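Local structure of hybrid kinase (Caulobacter vibrioides, 6QRL) at residues A20-Q25 / A104-Q109. The protein is a sensor histidine kinase whose pseudo-receiver domain, the part described here, binds cyclic di-GMP, which activates the kinase by domain liberation. Numbering follows the deposited sequence.
Sequences AATARQ and ASLVAQ. With C2E (9,9'-[(2R,3R,3aS,5S,7aR,9R,10R,10aS,12S,14aR)-3,5,10,12-tetrahydroxy-5,12-dioxidooctahydro-2H,7H-difuro[3,2-d:3',2'-j][1,3,7,9,2,8]tetraoxadiphosphacyclododecine-2,9-diyl]bis(2-amino-1,9-dihydro-6H-purin-6-one)), chain C.
L106 reaches across from helix 103-111 toward helix 16-28, and between 20-25 and 104-109 its contacts all run through one methyl, CD1, which lies 3.9 Å from CG2 of T22 and equally 3.9 Å from OE1 of Q25. The T22 methyl stands anti to its own nitrogen, while OG1 sits beside the backbone N (chi1 -49°) and hydrogen-bonds to the carbonyl oxygen of V18 one turn earlier. The amide end of Q25 has its polar partner in L101, where NE2 bonds to the carbonyl oxygen, so the glutamine ties helix 16-28 to the loop leading into helix 103-111.

Ligand contacts come from other side chains of helix 103-111. S105 donates a hydrogen bond from OG to guanine N71 of C2E, the cyclic di-GMP, 2.8 Å long. Q109, bent at chi2 (-57°), lays its amide flat over the face of the other guanine, the planes nearly parallel, with NE2 3.4 Å above N1. The side chain of Q25 touches a further bound cyclic di-GMP.

In this receiver-like fold the two helices lie side by side on one face of the parallel sheet, with T22 and L106 both resting on L53 of the central strand 51-55, and S105 and Q109 on L97 of edge strand 95-98.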
ATOM      1  N   ALA A  20      -4.580  -5.660  11.192  1.00 34.36           N
ATOM      2  CA  ALA A  20      -3.806  -6.422  12.206  1.00 34.83           C
ATOM      3  C   ALA A  20      -2.988  -7.537  11.534  1.00 34.07           C
ATOM      4  O   ALA A  20      -1.796  -7.661  11.873  1.00 33.08           O
ATOM      5  CB  ALA A  20      -4.720  -6.971  13.272  1.00 36.25           C
ATOM      6  N   ALA A  21      -3.596  -8.301  10.618  1.00 34.46           N
ATOM      7  CA  ALA A  21      -2.922  -9.405   9.897  1.00 35.56           C
ATOM      8  C   ALA A  21      -1.766  -8.868   9.056  1.00 33.39           C
ATOM      9  O   ALA A  21      -0.701  -9.525   9.049  1.00 34.24           O
ATOM     10  CB  ALA A  21      -3.889 -10.196   9.046  1.00 36.08           C
ATOM     11  N   THR A  22      -1.977  -7.793   8.314  1.00 33.44           N
ATOM     12  CA  THR A  22      -0.938  -7.212   7.432  1.00 32.56           C
ATOM     13  C   THR A  22       0.172  -6.629   8.313  1.00 32.79           C
ATOM     14  O   THR A  22       1.344  -6.898   8.013  1.00 32.39           O
ATOM     15  CB  THR A  22      -1.521  -6.186   6.456  1.00 32.84           C
ATOM     16  OG1 THR A  22      -2.663  -6.760   5.817  1.00 31.24           O
ATOM     17  CG2 THR A  22      -0.525  -5.753   5.407  1.00 33.55           C
ATOM     18  N   ALA A  23      -0.159  -5.920   9.396  1.00 32.66           N
ATOM     19  CA  ALA A  23       0.876  -5.393  10.326  1.00 34.43           C
ATOM     20  C   ALA A  23       1.716  -6.556  10.896  1.00 35.25           C
ATOM     21  O   ALA A  23       2.967  -6.437  10.944  1.00 36.84           O
ATOM     22  CB  ALA A  23       0.266  -4.569  11.426  1.00 35.58           C
ATOM     23  N   ARG A  24       1.093  -7.678  11.271  1.00 35.15           N
ATOM     24  CA  ARG A  24       1.856  -8.842  11.807  1.00 37.68           C
ATOM     25  C   ARG A  24       2.787  -9.415  10.719  1.00 36.41           C
ATOM     26  O   ARG A  24       3.922  -9.761  11.071  1.00 34.90           O
ATOM     27  CB  ARG A  24       0.902  -9.874  12.418  1.00 41.43           C
ATOM     28  CG  ARG A  24       0.222  -9.388  13.696  1.00 45.99           C
ATOM     29  CD  ARG A  24      -0.573 -10.494  14.395  1.00 52.63           C
ATOM     30  NE  ARG A  24      -1.973 -10.182  14.695  1.00 56.20           N
ATOM     31  CZ  ARG A  24      -2.475  -9.889  15.904  1.00 62.65           C
ATOM     32  NH1 ARG A  24      -1.697  -9.815  16.976  1.00 65.38           N
ATOM     33  NH2 ARG A  24      -3.774  -9.659  16.032  1.00 63.75           N
ATOM     34  N   GLN A  25       2.353  -9.474   9.446  1.00 36.90           N
ATOM     35  CA  GLN A  25       3.189  -9.969   8.315  1.00 35.69           C
ATOM     36  C   GLN A  25       4.350  -9.009   8.076  1.00 35.51           C
ATOM     37  O   GLN A  25       5.471  -9.514   7.899  1.00 35.30           O
ATOM     38  CB  GLN A  25       2.393 -10.132   7.023  1.00 35.69           C
ATOM     39  CG  GLN A  25       1.454 -11.319   7.091  1.00 38.11           C
ATOM     40  CD  GLN A  25       0.671 -11.414   5.819  1.00 38.48           C
ATOM     41  OE1 GLN A  25       0.187 -10.397   5.326  1.00 39.44           O
ATOM     42  NE2 GLN A  25       0.608 -12.614   5.252  1.00 41.07           N
ATOM     43  N   ALA A 104       5.570 -13.696   1.370  1.00 37.88           N
ATOM     44  CA  ALA A 104       6.626 -13.598   0.331  1.00 38.99           C
ATOM     45  C   ALA A 104       6.219 -12.584  -0.751  1.00 36.90           C
ATOM     46  O   ALA A 104       7.090 -11.873  -1.257  1.00 34.47           O
ATOM     47  CB  ALA A 104       6.917 -14.958  -0.271  1.00 39.07           C
ATOM     48  N   SER A 105       4.929 -12.519  -1.088  1.00 35.79           N
ATOM     49  CA  SER A 105       4.405 -11.613  -2.135  1.00 34.55           C
ATOM     50  C   SER A 105       4.437 -10.185  -1.604  1.00 34.61           C
ATOM     51  O   SER A 105       4.825  -9.272  -2.361  1.00 32.39           O
ATOM     52  CB  SER A 105       3.036 -12.017  -2.578  1.00 34.99           C
ATOM     53  OG  SER A 105       3.055 -13.241  -3.288  1.00 34.09           O
ATOM     54  N   LEU A 106       4.024 -10.002  -0.349  1.00 34.68           N
ATOM     55  CA  LEU A 106       4.042  -8.675   0.315  1.00 35.49           C
ATOM     56  C   LEU A 106       5.480  -8.140   0.274  1.00 34.48           C
ATOM     57  O   LEU A 106       5.687  -7.000  -0.184  1.00 32.55           O
ATOM     58  CB  LEU A 106       3.513  -8.808   1.748  1.00 37.67           C
ATOM     59  CG  LEU A 106       3.425  -7.492   2.531  1.00 39.17           C
ATOM     60  CD1 LEU A 106       2.373  -7.593   3.639  1.00 40.47           C
ATOM     61  CD2 LEU A 106       4.786  -7.121   3.109  1.00 40.45           C
ATOM     62  N   VAL A 107       6.440  -8.963   0.690  1.00 36.20           N
ATOM     63  CA  VAL A 107       7.883  -8.592   0.715  1.00 37.48           C
ATOM     64  C   VAL A 107       8.346  -8.167  -0.690  1.00 38.38           C
ATOM     65  O   VAL A 107       8.962  -7.105  -0.816  1.00 38.47           O
ATOM     66  CB  VAL A 107       8.720  -9.761   1.274  1.00 39.23           C
ATOM     67  CG1 VAL A 107      10.203  -9.548   1.049  1.00 41.53           C
ATOM     68  CG2 VAL A 107       8.411  -9.977   2.758  1.00 39.48           C
ATOM     69  N   ALA A 108       8.092  -8.969  -1.722  1.00 38.22           N
ATOM     70  CA  ALA A 108       8.516  -8.670  -3.106  1.00 38.40           C
ATOM     71  C   ALA A 108       7.896  -7.339  -3.555  1.00 37.08           C
ATOM     72  O   ALA A 108       8.646  -6.525  -4.072  1.00 37.15           O
ATOM     73  CB  ALA A 108       8.152  -9.807  -4.032  1.00 38.65           C
ATOM     74  N   GLN A 109       6.595  -7.076  -3.330  1.00 36.47           N
ATOM     75  CA  GLN A 109       5.971  -5.831  -3.864  1.00 35.61           C
ATOM     76  C   GLN A 109       6.448  -4.595  -3.078  1.00 36.45           C
ATOM     77  O   GLN A 109       6.554  -3.521  -3.679  1.00 36.42           O
ATOM     78  CB  GLN A 109       4.455  -5.943  -3.889  1.00 35.98           C
ATOM     79  CG  GLN A 109       3.949  -6.924  -4.941  1.00 35.79           C
ATOM     80  CD  GLN A 109       4.409  -6.595  -6.339  1.00 37.08           C
ATOM     81  OE1 GLN A 109       4.313  -5.446  -6.778  1.00 39.51           O
ATOM     82  NE2 GLN A 109       4.919  -7.605  -7.043  1.00 35.73           N
TER
HETATM   83  P1  C2E C 401      -0.851 -13.685 -10.625  1.00 45.60           P
HETATM   84  O2P C2E C 401      -1.461 -12.687  -9.667  1.00 42.35           O
HETATM   85  O1P C2E C 401      -1.350 -13.759 -12.036  1.00 46.55           O
HETATM   86  O5' C2E C 401       0.689 -13.261 -10.741  1.00 46.13           O
HETATM   87  C5' C2E C 401       1.482 -13.855 -11.771  1.00 48.76           C
HETATM   88  C4' C2E C 401       2.862 -13.280 -11.658  1.00 49.19           C
HETATM   89  O4' C2E C 401       2.833 -11.883 -12.005  1.00 49.60           O
HETATM   90  C3' C2E C 401       3.447 -13.299 -10.256  1.00 50.63           C
HETATM   91  O3' C2E C 401       3.975 -14.622 -10.059  1.00 51.01           O
HETATM   92  C2' C2E C 401       4.478 -12.150 -10.311  1.00 50.82           C
HETATM   93  O2' C2E C 401       5.794 -12.628 -10.494  1.00 51.47           O
HETATM   94  C1' C2E C 401       4.005 -11.290 -11.491  1.00 51.24           C
HETATM   95  N9  C2E C 401       3.641  -9.909 -11.174  1.00 51.45           N
HETATM   96  C8  C2E C 401       3.799  -8.833 -12.014  1.00 50.17           C
HETATM   97  N7  C2E C 401       3.314  -7.719 -11.518  1.00 49.44           N
HETATM   98  C5  C2E C 401       2.784  -8.084 -10.289  1.00 45.29           C
HETATM   99  C6  C2E C 401       2.132  -7.299  -9.309  1.00 42.72           C
HETATM  100  O6  C2E C 401       1.845  -6.102  -9.350  1.00 41.11           O
HETATM  101  N1  C2E C 401       1.740  -8.066  -8.212  1.00 42.09           N
HETATM  102  C2  C2E C 401       1.964  -9.413  -8.058  1.00 42.64           C
HETATM  103  N2  C2E C 401       1.504  -9.969  -6.925  1.00 42.44           N
HETATM  104  N3  C2E C 401       2.581 -10.160  -8.977  1.00 45.19           N
HETATM  105  C4  C2E C 401       2.967  -9.435 -10.063  1.00 47.55           C
HETATM  106  P11 C2E C 401       3.879 -15.208  -8.569  1.00 47.66           P
HETATM  107  O21 C2E C 401       4.303 -14.087  -7.668  1.00 48.11           O
HETATM  108  O11 C2E C 401       4.626 -16.510  -8.532  1.00 50.94           O
HETATM  109  O5A C2E C 401       2.327 -15.551  -8.360  1.00 45.68           O
HETATM  110  C5A C2E C 401       1.719 -16.725  -8.976  1.00 45.60           C
HETATM  111  C4A C2E C 401       0.257 -16.773  -8.604  1.00 44.32           C
HETATM  112  O4A C2E C 401       0.128 -17.145  -7.210  1.00 43.63           O
HETATM  113  C3A C2E C 401      -0.508 -15.458  -8.709  1.00 42.98           C
HETATM  114  O3A C2E C 401      -0.865 -15.210 -10.077  1.00 46.44           O
HETATM  115  C2A C2E C 401      -1.681 -15.717  -7.768  1.00 42.60           C
HETATM  116  O2A C2E C 401      -2.736 -16.520  -8.232  1.00 47.39           O
HETATM  117  C1A C2E C 401      -1.001 -16.499  -6.644  1.00 42.47           C
HETATM  118  N91 C2E C 401      -0.556 -15.607  -5.589  1.00 37.04           N
HETATM  119  C81 C2E C 401       0.623 -14.907  -5.597  1.00 36.15           C
HETATM  120  N71 C2E C 401       0.764 -14.116  -4.560  1.00 35.73           N
HETATM  121  C51 C2E C 401      -0.404 -14.307  -3.836  1.00 35.41           C
HETATM  122  C61 C2E C 401      -0.801 -13.722  -2.614  1.00 35.99           C
HETATM  123  O61 C2E C 401      -0.214 -12.844  -1.966  1.00 36.49           O
HETATM  124  N11 C2E C 401      -2.050 -14.206  -2.211  1.00 36.74           N
HETATM  125  C21 C2E C 401      -2.806 -15.136  -2.886  1.00 35.67           C
HETATM  126  N21 C2E C 401      -3.965 -15.479  -2.301  1.00 35.57           N
HETATM  127  N31 C2E C 401      -2.448 -15.670  -4.051  1.00 34.90           N
HETATM  128  C41 C2E C 401      -1.233 -15.227  -4.457  1.00 36.18           C